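PDB 2RGY: transcriptional regulator, LacI family from Burkholderia phymatum, which probably senses a small effector, perhaps a sugar, and regulates transcription in response, as LacI-family repressors do by binding operator DNA. Local coordinates for residues A[16-21]-A[41-46]; A[72-77]-A[94-99]; A[130-135]-A[188-193]; A[169-174]-A[198-203]. All coordinates share one frame; numbering follows the deposited sequence.

Interaction 1: A[16-21]-A[41-46]; sequences PTFFGS and VVVATG
The phenyl ring of Phe18 meets two methyl groups of strand 41-44 and its continuation, approached from the far end of the ring and obliquely to its plane. Val43 CG1 lies 3.3 Å from Phe18 CE1, the two side chains reaching toward each other tip to tip. Thr45 CG2 packs at the other meta carbon, 3.5 Å from Phe18 CE2. The ring also packs on Leu27 of helix 21-36 and on Leu27 of the second subunit.

The torsion of Thr45 divides its branches: OG1 is anti to the backbone N (chi1 -174°) and faces the 16-17 backbone, while CG2 serves the ring. OG1 comes within 3.1 Å of Pro16 O but is badly aligned for a hydrogen bond. A water bridges the segments instead, donating to Pro16 O at 2.8 Å and to Gly46 O at 3.1 Å.

The contact thus fixes the loop between strand 10-14 and helix 21-36 against strand 40-44, outermost in its own subunit, whose residues 41-43 pair antiparallel with a strand of the second subunit. Its chemistry is mixed: methyl-aromatic packing that reaches into the dimer interface, joined by a water held by both Pro16 O and Gly46 O, with Thr45 OG1 hydrogen-bonded to Val15 O.

Interaction 2: A[72-77]-A[94-99]; sequences VVISHD and VFLNRA
Val72 and Val73 run parallel to Val94 and Phe95 as neighbouring strands, with Val73 N donating to Val94 O at 2.9 Å and Leu96 N to Val73 O at 3.0 Å. The strands belong to the beta-alpha-beta unit of strand 70-73, helix 80-89 and strand 93-96.

On one face of the sheet Val72 and Val94 lie side by side, Val72 CG2 being 3.7 Å from Val94 CG1. Leu96 CD1 reaches obliquely to Val72 CG1 at 3.8 Å, and this layer is covered by Ala251 and Leu255 of helix 244-260. On the other face Val73 CB meets Phe95 CD1 at 4.0 Å. Past the paired residues, Ile74 CB and Leu96 CB continue the packing at the same spacing, with Ile26 of helix 21-36 packed against both side chains.

Where the strands part, Arg98 takes over. Its chain bends at chi3 (-64°, which places NE), and NH1 donates to Ser75 O at 2.8 Å, the oxygen lying in the guanidinium plane. NH1 also reaches Leu78 O, and NH2 forms a salt bridge with Asp80. One buried cation therefore ties the loop after strand 93-96 to the loop after strand 70-73 and to the start of helix 80-89, its charge probably balanced by that carboxylate.

Interaction 3: A[130-135]-A[188-193]; sequences KLAVIS and APFTGL
Phe190 carries CG between its backbone N and carbonyl carbon (chi1 75°), which sets CG toward the Ala132 methyl, 3.7 Å from Ala132 CB; in Leu193, chi2 (66°) places CD1 against that methyl as well. The methyl of Ala132 stands over one face of the Phe190 ring, its CB 4.1 Å from the centroid and 28° off the normal, a CH-pi contact. Leu193 CD1 also crosses obliquely to Ile134 CG1 at 3.9 Å. Leu183 of helix 173-186 and Phe208 of helix 198-210 close over this apolar layer.

The backbones pair as parallel strands, Leu131 opposite Gly192 and Ala132 opposite Leu193. Between them the chain makes two helices and strand 166-168, giving the doubly wound order 166-168, 131-135, 192-195 expected of a periplasmic-binding-protein-like subdomain.

Entry into the pairing is irregular. Lys130 O takes a bond from Thr191 N at 2.8 Å and a weak one from Gly192 N at 3.4 Å. One step on, Ala132 N donates to Gly192 O at 2.8 Å. On the opposite side of the sheet from Ala132, Leu131 CD2 packs against Gly192 CA.

Water reinforces the outer end. One molecule accepts from Lys130 N and bonds Thr191 OG1, which also pairs with His128 ND1; another donates to Leu131 O and to Pro189 O at 2.9 Å each.

Interaction 4: A[169-174]-A[198-203]; sequences SDFSPE and DTMAVS
Thr199 and Met200, on the first turn of helix 198-210, press against the turn that leads into helix 173-186, and here the packing is close. Thr199 CG2, anti to its backbone N, fits against the proline ring, 3.4 Å from Pro173 N. Met200, present as selenomethionine, bends at chi3 (-67°, which places CE). Its SE atom lies 3.5 Å from Ser169 CB and equally near Phe171 N, and CE reaches Phe171 CD1 at 3.9 Å obliquely to the ring. One turn on, Ser203 OG donates to Pro173 O at 2.6 Å, from 26° outside the carbonyl plane. Tyr232 of the second subunit packs on Pro173 and Ser203.

The solvent side is looser. Asp170 and Glu174 are exposed, and Asp170 works within its own turn: OD1 accepts from Ser172 N at 3.0 Å, forming an Asx turn, and from Ser172 OG on the same face of the carboxylate.

Ser172, the N-cap of helix 173-186, therefore donates a hydrogen bond from its hydroxyl to Asp170 OD1 while accepting from Gly175 N. The carboxylate would be expected to polarise that hydroxyl and favour the helix start. Between the two segments the one hydrogen bond is Ser203 OG to Pro173 O; the rest is packing, chiefly of the Thr199 methyl and the selenomethionine side chain.

Overall arrangement
Interactions 1 and 2 belong to one parallel sheet and touch through Pro16 CD and Ile74 O, 3.2 Å apart. Interactions 3 and 4 belong to the other subdomain, where the end of strand 131-135 touches the start of helix 198-210 (Ser135 O to Met200 CE 3.4 Å) and the turn before helix 173-186 (Ser135 O to Ser169 CB 3.1 Å). One place where the two subdomains meet is His76 NE2 of interaction 2, 3.6 Å from Phe171 CD2 of interaction 4. In LacI-family proteins effectors bind in the cleft between such subdomains, so interactions 1, 2 and 4 probably border it. Interaction 3 lies farther out, its centre about 32 Å from that of interaction 1. Interactions 1 and 4 both touch the second subunit.

Interaction 1: A[16-21]-A[41-46]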
# COMPACT_ATOMS: atom_id res chain seq x y z
N PRO A 16 -0.99 9.38 -8.51
CA PRO A 16 -1.31 8.48 -9.62
C PRO A 16 -1.96 7.16 -9.22
O PRO A 16 -2.50 6.45 -10.07
CB PRO A 16 0.03 8.29 -10.31
CG PRO A 16 1.01 8.44 -9.19
CD PRO A 16 0.47 9.61 -8.42
N THR A 17 -1.92 6.83 -7.92
CA THR A 17 -2.51 5.59 -7.42
C THR A 17 -2.44 5.55 -5.89
O THR A 17 -1.58 6.20 -5.30
CB THR A 17 -1.75 4.35 -8.00
OG1 THR A 17 -2.42 3.14 -7.60
CG2 THR A 17 -0.32 4.33 -7.50
N PHE A 18 -3.36 4.83 -5.26
CA PHE A 18 -3.38 4.72 -3.80
C PHE A 18 -2.50 3.58 -3.31
O PHE A 18 -2.30 3.42 -2.11
CB PHE A 18 -4.80 4.45 -3.30
CG PHE A 18 -5.74 5.61 -3.47
CD1 PHE A 18 -5.64 6.73 -2.65
CD2 PHE A 18 -6.74 5.57 -4.44
CE1 PHE A 18 -6.53 7.81 -2.78
CE2 PHE A 18 -7.64 6.64 -4.60
CZ PHE A 18 -7.54 7.76 -3.76
N PHE A 19 -1.97 2.79 -4.24
CA PHE A 19 -1.13 1.65 -3.88
C PHE A 19 0.36 1.91 -3.84
O PHE A 19 0.89 2.69 -4.62
CB PHE A 19 -1.41 0.49 -4.82
CG PHE A 19 -2.86 0.09 -4.86
CD1 PHE A 19 -3.69 0.52 -5.90
CD2 PHE A 19 -3.40 -0.69 -3.84
CE1 PHE A 19 -5.05 0.18 -5.92
CE2 PHE A 19 -4.76 -1.04 -3.84
CZ PHE A 19 -5.58 -0.61 -4.89
N GLY A 20 1.04 1.20 -2.93
CA GLY A 20 2.47 1.36 -2.75
C GLY A 20 2.66 2.21 -1.51
O GLY A 20 1.98 3.22 -1.37
N SER A 21 3.54 1.80 -0.60
CA SER A 21 3.75 2.58 0.62
C SER A 21 4.33 3.97 0.33
O SER A 21 4.30 4.86 1.18
CB SER A 21 4.65 1.81 1.59
OG SER A 21 5.90 1.50 1.00
N VAL A 41 -8.33 17.21 3.47
CA VAL A 41 -7.71 16.91 2.20
C VAL A 41 -8.66 16.10 1.33
O VAL A 41 -9.29 15.15 1.78
CB VAL A 41 -6.42 16.09 2.40
CG1 VAL A 41 -6.75 14.81 3.13
CG2 VAL A 41 -5.77 15.80 1.06
N VAL A 42 -8.79 16.52 0.08
CA VAL A 42 -9.60 15.82 -0.89
C VAL A 42 -8.58 15.14 -1.78
O VAL A 42 -7.67 15.79 -2.28
CB VAL A 42 -10.44 16.79 -1.73
CG1 VAL A 42 -10.93 16.09 -3.00
CG2 VAL A 42 -11.63 17.28 -0.92
N VAL A 43 -8.72 13.83 -1.95
CA VAL A 43 -7.77 13.10 -2.78
C VAL A 43 -8.40 12.71 -4.11
O VAL A 43 -9.60 12.46 -4.21
CB VAL A 43 -7.27 11.81 -2.09
CG1 VAL A 43 -6.21 11.13 -2.96
CG2 VAL A 43 -6.70 12.15 -0.73
N ALA A 44 -7.56 12.66 -5.13
CA ALA A 44 -7.99 12.29 -6.46
C ALA A 44 -6.87 11.49 -7.13
O ALA A 44 -5.69 11.79 -6.93
CB ALA A 44 -8.31 13.53 -7.27
N THR A 45 -7.24 10.47 -7.88
CA THR A 45 -6.27 9.65 -8.59
C THR A 45 -6.76 9.47 -10.02
O THR A 45 -7.86 9.89 -10.36
CB THR A 45 -6.08 8.28 -7.93
OG1 THR A 45 -5.00 7.60 -8.59
CG2 THR A 45 -7.35 7.44 -8.03
N GLY A 46 -5.94 8.85 -10.86
CA GLY A 46 -6.34 8.66 -12.25
C GLY A 46 -7.48 7.68 -12.44
O GLY A 46 -7.40 6.53 -11.99
O HOH W 1 -4.91 5.14 -10.76

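Interaction 2: A[72-77]-A[94-99]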
# COMPACT_ATOMS: atom_id res chain seq x y z
N VAL A 72 -1.87 19.88 -4.19
CA VAL A 72 -0.60 19.17 -4.12
C VAL A 72 -0.61 18.16 -5.27
O VAL A 72 -1.56 17.38 -5.42
CB VAL A 72 -0.44 18.40 -2.79
CG1 VAL A 72 0.89 17.67 -2.78
CG2 VAL A 72 -0.51 19.38 -1.61
N VAL A 73 0.44 18.17 -6.07
CA VAL A 73 0.47 17.28 -7.21
C VAL A 73 1.74 16.48 -7.41
O VAL A 73 2.83 17.03 -7.35
CB VAL A 73 0.19 18.07 -8.52
CG1 VAL A 73 0.30 17.17 -9.72
CG2 VAL A 73 -1.17 18.72 -8.45
N ILE A 74 1.59 15.18 -7.62
CA ILE A 74 2.72 14.31 -7.91
C ILE A 74 2.31 13.39 -9.05
O ILE A 74 1.30 12.70 -8.97
CB ILE A 74 3.18 13.46 -6.70
CG1 ILE A 74 4.34 12.55 -7.12
CG2 ILE A 74 2.04 12.62 -6.17
CD1 ILE A 74 4.99 11.80 -5.97
N SER A 75 3.10 13.40 -10.11
CA SER A 75 2.82 12.57 -11.28
C SER A 75 4.02 12.61 -12.20
O SER A 75 4.59 13.67 -12.44
CB SER A 75 1.59 13.09 -12.02
OG SER A 75 1.48 12.50 -13.31
N HIS A 76 4.41 11.44 -12.70
CA HIS A 76 5.53 11.38 -13.62
C HIS A 76 5.01 11.18 -15.03
O HIS A 76 5.79 10.98 -15.97
CB HIS A 76 6.47 10.24 -13.23
CG HIS A 76 5.84 8.88 -13.31
ND1 HIS A 76 5.40 8.34 -14.50
CD2 HIS A 76 5.58 7.96 -12.35
CE1 HIS A 76 4.89 7.14 -14.27
NE2 HIS A 76 4.99 6.89 -12.98
N ASP A 77 3.69 11.23 -15.18
CA ASP A 77 3.03 11.07 -16.49
C ASP A 77 2.78 12.43 -17.12
O ASP A 77 2.64 12.56 -18.33
CB ASP A 77 1.69 10.34 -16.34
CG ASP A 77 1.85 8.89 -15.93
OD1 ASP A 77 2.34 8.10 -16.76
OD2 ASP A 77 1.48 8.54 -14.80
N VAL A 94 1.72 22.94 -5.44
CA VAL A 94 3.06 22.50 -5.10
C VAL A 94 3.27 21.18 -5.84
O VAL A 94 2.35 20.36 -5.95
CB VAL A 94 3.26 22.33 -3.57
CG1 VAL A 94 2.41 21.19 -3.03
CG2 VAL A 94 4.73 22.09 -3.27
N PHE A 95 4.47 20.98 -6.37
CA PHE A 95 4.80 19.78 -7.13
C PHE A 95 5.85 18.93 -6.42
O PHE A 95 6.90 19.42 -6.03
CB PHE A 95 5.34 20.18 -8.50
CG PHE A 95 4.38 21.01 -9.29
CD1 PHE A 95 3.19 20.45 -9.76
CD2 PHE A 95 4.65 22.35 -9.55
CE1 PHE A 95 2.27 21.23 -10.48
CE2 PHE A 95 3.75 23.14 -10.27
CZ PHE A 95 2.55 22.57 -10.73
N LEU A 96 5.56 17.64 -6.25
CA LEU A 96 6.48 16.73 -5.59
C LEU A 96 7.21 15.85 -6.61
O LEU A 96 6.67 15.51 -7.66
CB LEU A 96 5.73 15.82 -4.62
CG LEU A 96 4.52 16.41 -3.87
CD1 LEU A 96 3.81 15.30 -3.10
CD2 LEU A 96 4.97 17.51 -2.95
N ASN A 97 8.44 15.48 -6.27
CA ASN A 97 9.27 14.59 -7.10
C ASN A 97 9.61 15.01 -8.53
O ASN A 97 10.01 14.16 -9.34
CB ASN A 97 8.66 13.19 -7.11
CG ASN A 97 9.72 12.10 -7.20
OD1 ASN A 97 10.75 12.16 -6.52
ND2 ASN A 97 9.45 11.08 -8.01
N ARG A 98 9.43 16.28 -8.87
CA ARG A 98 9.79 16.79 -10.19
C ARG A 98 9.98 18.29 -10.12
O ARG A 98 9.40 18.96 -9.28
CB ARG A 98 8.77 16.42 -11.27
CG ARG A 98 7.40 17.01 -11.14
CD ARG A 98 6.51 16.39 -12.20
NE ARG A 98 6.95 16.74 -13.55
CZ ARG A 98 6.58 16.09 -14.65
NH1 ARG A 98 5.76 15.05 -14.57
NH2 ARG A 98 7.01 16.50 -15.84
N ALA A 99 10.81 18.82 -11.02
CA ALA A 99 11.12 20.24 -11.04
C ALA A 99 10.04 21.12 -11.65
O ALA A 99 9.16 20.64 -12.37
CB ALA A 99 12.45 20.46 -11.78

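Interaction 3: A[130-135]-A[188-193]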
# COMPACT_ATOMS: atom_id res chain seq x y z
N LYS A 130 29.22 -7.13 -13.61
CA LYS A 130 28.20 -7.37 -14.63
C LYS A 130 26.87 -7.07 -13.95
O LYS A 130 26.38 -7.87 -13.14
CB LYS A 130 28.22 -8.83 -15.09
CG LYS A 130 29.51 -9.27 -15.79
CD LYS A 130 29.60 -8.71 -17.21
CE LYS A 130 30.84 -9.24 -17.93
NZ LYS A 130 32.11 -8.93 -17.19
N LEU A 131 26.28 -5.93 -14.29
CA LEU A 131 25.04 -5.48 -13.69
C LEU A 131 23.90 -5.42 -14.68
O LEU A 131 24.11 -5.47 -15.89
CB LEU A 131 25.27 -4.09 -13.09
CG LEU A 131 26.56 -3.97 -12.26
CD1 LEU A 131 26.93 -2.52 -12.08
CD2 LEU A 131 26.35 -4.67 -10.93
N ALA A 132 22.68 -5.31 -14.16
CA ALA A 132 21.47 -5.22 -14.96
C ALA A 132 20.53 -4.20 -14.30
O ALA A 132 20.62 -3.97 -13.10
CB ALA A 132 20.79 -6.59 -15.06
N VAL A 133 19.64 -3.61 -15.09
CA VAL A 133 18.71 -2.63 -14.55
C VAL A 133 17.28 -2.77 -15.05
O VAL A 133 17.05 -3.00 -16.24
CB VAL A 133 19.16 -1.19 -14.87
CG1 VAL A 133 18.18 -0.20 -14.28
CG2 VAL A 133 20.58 -0.93 -14.35
N ILE A 134 16.33 -2.63 -14.14
CA ILE A 134 14.91 -2.67 -14.48
C ILE A 134 14.44 -1.29 -14.04
O ILE A 134 14.40 -1.00 -12.85
CB ILE A 134 14.15 -3.75 -13.68
CG1 ILE A 134 14.56 -5.15 -14.16
CG2 ILE A 134 12.64 -3.55 -13.85
CD1 ILE A 134 13.92 -6.28 -13.39
N SER A 135 14.12 -0.43 -15.00
CA SER A 135 13.71 0.92 -14.66
C SER A 135 12.24 1.24 -14.83
O SER A 135 11.43 0.37 -15.18
CB SER A 135 14.53 1.94 -15.46
OG SER A 135 13.96 2.18 -16.75
N ALA A 188 21.14 -12.53 -20.88
CA ALA A 188 22.21 -11.58 -20.59
C ALA A 188 22.79 -11.89 -19.22
O ALA A 188 22.06 -11.99 -18.23
CB ALA A 188 21.67 -10.15 -20.63
N PRO A 189 24.12 -12.03 -19.13
CA PRO A 189 24.72 -12.33 -17.83
C PRO A 189 24.67 -11.13 -16.88
O PRO A 189 24.71 -9.98 -17.33
CB PRO A 189 26.15 -12.71 -18.20
CG PRO A 189 26.43 -11.78 -19.33
CD PRO A 189 25.15 -11.88 -20.16
N PHE A 190 24.57 -11.40 -15.59
CA PHE A 190 24.55 -10.34 -14.58
C PHE A 190 24.53 -10.94 -13.19
O PHE A 190 23.90 -11.96 -12.95
CB PHE A 190 23.33 -9.42 -14.79
CG PHE A 190 22.03 -10.02 -14.36
CD1 PHE A 190 21.60 -9.90 -13.04
CD2 PHE A 190 21.24 -10.71 -15.27
CE1 PHE A 190 20.38 -10.46 -12.62
CE2 PHE A 190 20.02 -11.28 -14.89
CZ PHE A 190 19.58 -11.15 -13.55
N THR A 191 25.25 -10.32 -12.26
CA THR A 191 25.28 -10.83 -10.90
C THR A 191 24.66 -9.82 -9.95
O THR A 191 24.41 -10.13 -8.79
CB THR A 191 26.72 -11.13 -10.43
OG1 THR A 191 27.48 -9.92 -10.42
CG2 THR A 191 27.38 -12.15 -11.34
N GLY A 192 24.41 -8.62 -10.46
CA GLY A 192 23.82 -7.56 -9.66
C GLY A 192 22.72 -6.85 -10.42
O GLY A 192 22.90 -6.49 -11.58
N LEU A 193 21.59 -6.64 -9.75
CA LEU A 193 20.43 -6.00 -10.37
C LEU A 193 19.93 -4.77 -9.63
O LEU A 193 19.77 -4.78 -8.41
CB LEU A 193 19.27 -7.01 -10.46
CG LEU A 193 17.89 -6.48 -10.87
CD1 LEU A 193 17.94 -5.99 -12.31
CD2 LEU A 193 16.85 -7.57 -10.72
O HOH W 2 29.61 -9.28 -11.72
O HOH W 3 25.77 -7.27 -17.43

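Interaction 4: A[169-174]-A[198-203]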
# COMPACT_ATOMS: atom_id res chain seq x y z
N SER A 169 10.29 -0.41 -17.68
CA SER A 169 9.06 -0.91 -17.09
C SER A 169 8.16 0.25 -16.62
O SER A 169 8.38 1.39 -17.00
CB SER A 169 9.37 -1.86 -15.93
OG SER A 169 8.20 -2.57 -15.57
N ASP A 170 7.18 -0.04 -15.77
CA ASP A 170 6.25 1.00 -15.33
C ASP A 170 6.08 1.23 -13.83
O ASP A 170 5.09 1.83 -13.43
CB ASP A 170 4.88 0.73 -15.94
CG ASP A 170 4.29 -0.59 -15.47
OD1 ASP A 170 4.89 -1.23 -14.58
OD2 ASP A 170 3.21 -0.98 -15.97
N PHE A 171 7.02 0.78 -13.01
CA PHE A 171 6.93 0.94 -11.56
C PHE A 171 5.89 0.07 -10.85
O PHE A 171 5.79 0.12 -9.62
CB PHE A 171 6.63 2.40 -11.17
CG PHE A 171 7.78 3.35 -11.38
CD1 PHE A 171 9.08 3.01 -10.99
CD2 PHE A 171 7.55 4.63 -11.90
CE1 PHE A 171 10.14 3.91 -11.13
CE2 PHE A 171 8.60 5.54 -12.04
CZ PHE A 171 9.90 5.19 -11.65
N SER A 172 5.11 -0.71 -11.59
CA SER A 172 4.09 -1.56 -10.98
C SER A 172 4.56 -2.97 -10.66
O SER A 172 5.57 -3.43 -11.19
CB SER A 172 2.88 -1.68 -11.90
OG SER A 172 3.22 -2.42 -13.07
N PRO A 173 3.82 -3.69 -9.79
CA PRO A 173 4.20 -5.06 -9.43
C PRO A 173 4.29 -5.97 -10.66
O PRO A 173 5.29 -6.67 -10.84
CB PRO A 173 3.07 -5.50 -8.49
CG PRO A 173 2.65 -4.22 -7.85
CD PRO A 173 2.64 -3.27 -9.03
N GLU A 174 3.25 -5.96 -11.49
CA GLU A 174 3.21 -6.79 -12.69
C GLU A 174 4.29 -6.37 -13.70
O GLU A 174 4.84 -7.22 -14.41
CB GLU A 174 1.84 -6.70 -13.36
CG GLU A 174 1.47 -5.30 -13.83
CD GLU A 174 0.71 -4.50 -12.78
OE1 GLU A 174 0.97 -4.68 -11.57
OE2 GLU A 174 -0.15 -3.68 -13.18
N ASP A 198 11.28 -0.16 -5.13
CA ASP A 198 11.12 -1.37 -4.33
C ASP A 198 10.04 -2.31 -4.84
O ASP A 198 10.18 -3.53 -4.75
CB ASP A 198 10.84 -1.00 -2.86
CG ASP A 198 12.04 -0.38 -2.16
OD1 ASP A 198 13.16 -0.45 -2.71
OD2 ASP A 198 11.88 0.18 -1.06
N THR A 199 8.96 -1.75 -5.37
CA THR A 199 7.85 -2.55 -5.89
C THR A 199 8.33 -3.52 -6.96
O THR A 199 8.10 -4.72 -6.86
CB THR A 199 6.74 -1.66 -6.48
OG1 THR A 199 6.13 -0.91 -5.42
CG2 THR A 199 5.66 -2.51 -7.16
N MSE A 200 9.01 -3.01 -7.98
CA MSE A 200 9.48 -3.88 -9.04
C MSE A 200 10.56 -4.83 -8.49
O MSE A 200 10.66 -5.97 -8.93
CB MSE A 200 10.03 -3.05 -10.21
CG MSE A 200 9.00 -2.15 -10.91
SE MSE A 200 9.61 -1.45 -12.48
CE MSE A 200 10.90 -0.36 -11.89
N ALA A 201 11.35 -4.35 -7.53
CA ALA A 201 12.40 -5.17 -6.94
C ALA A 201 11.80 -6.38 -6.25
O ALA A 201 12.32 -7.49 -6.35
CB ALA A 201 13.21 -4.35 -5.93
N VAL A 202 10.70 -6.18 -5.54
CA VAL A 202 10.04 -7.28 -4.85
C VAL A 202 9.56 -8.31 -5.85
O VAL A 202 9.68 -9.51 -5.60
CB VAL A 202 8.86 -6.79 -4.01
CG1 VAL A 202 8.05 -7.98 -3.50
CG2 VAL A 202 9.38 -5.97 -2.85
N SER A 203 9.03 -7.86 -6.98
CA SER A 203 8.58 -8.79 -8.02
C SER A 203 9.78 -9.57 -8.58
O SER A 203 9.65 -10.73 -8.96
CB SER A 203 7.88 -8.04 -9.17
OG SER A 203 6.61 -7.54 -8.78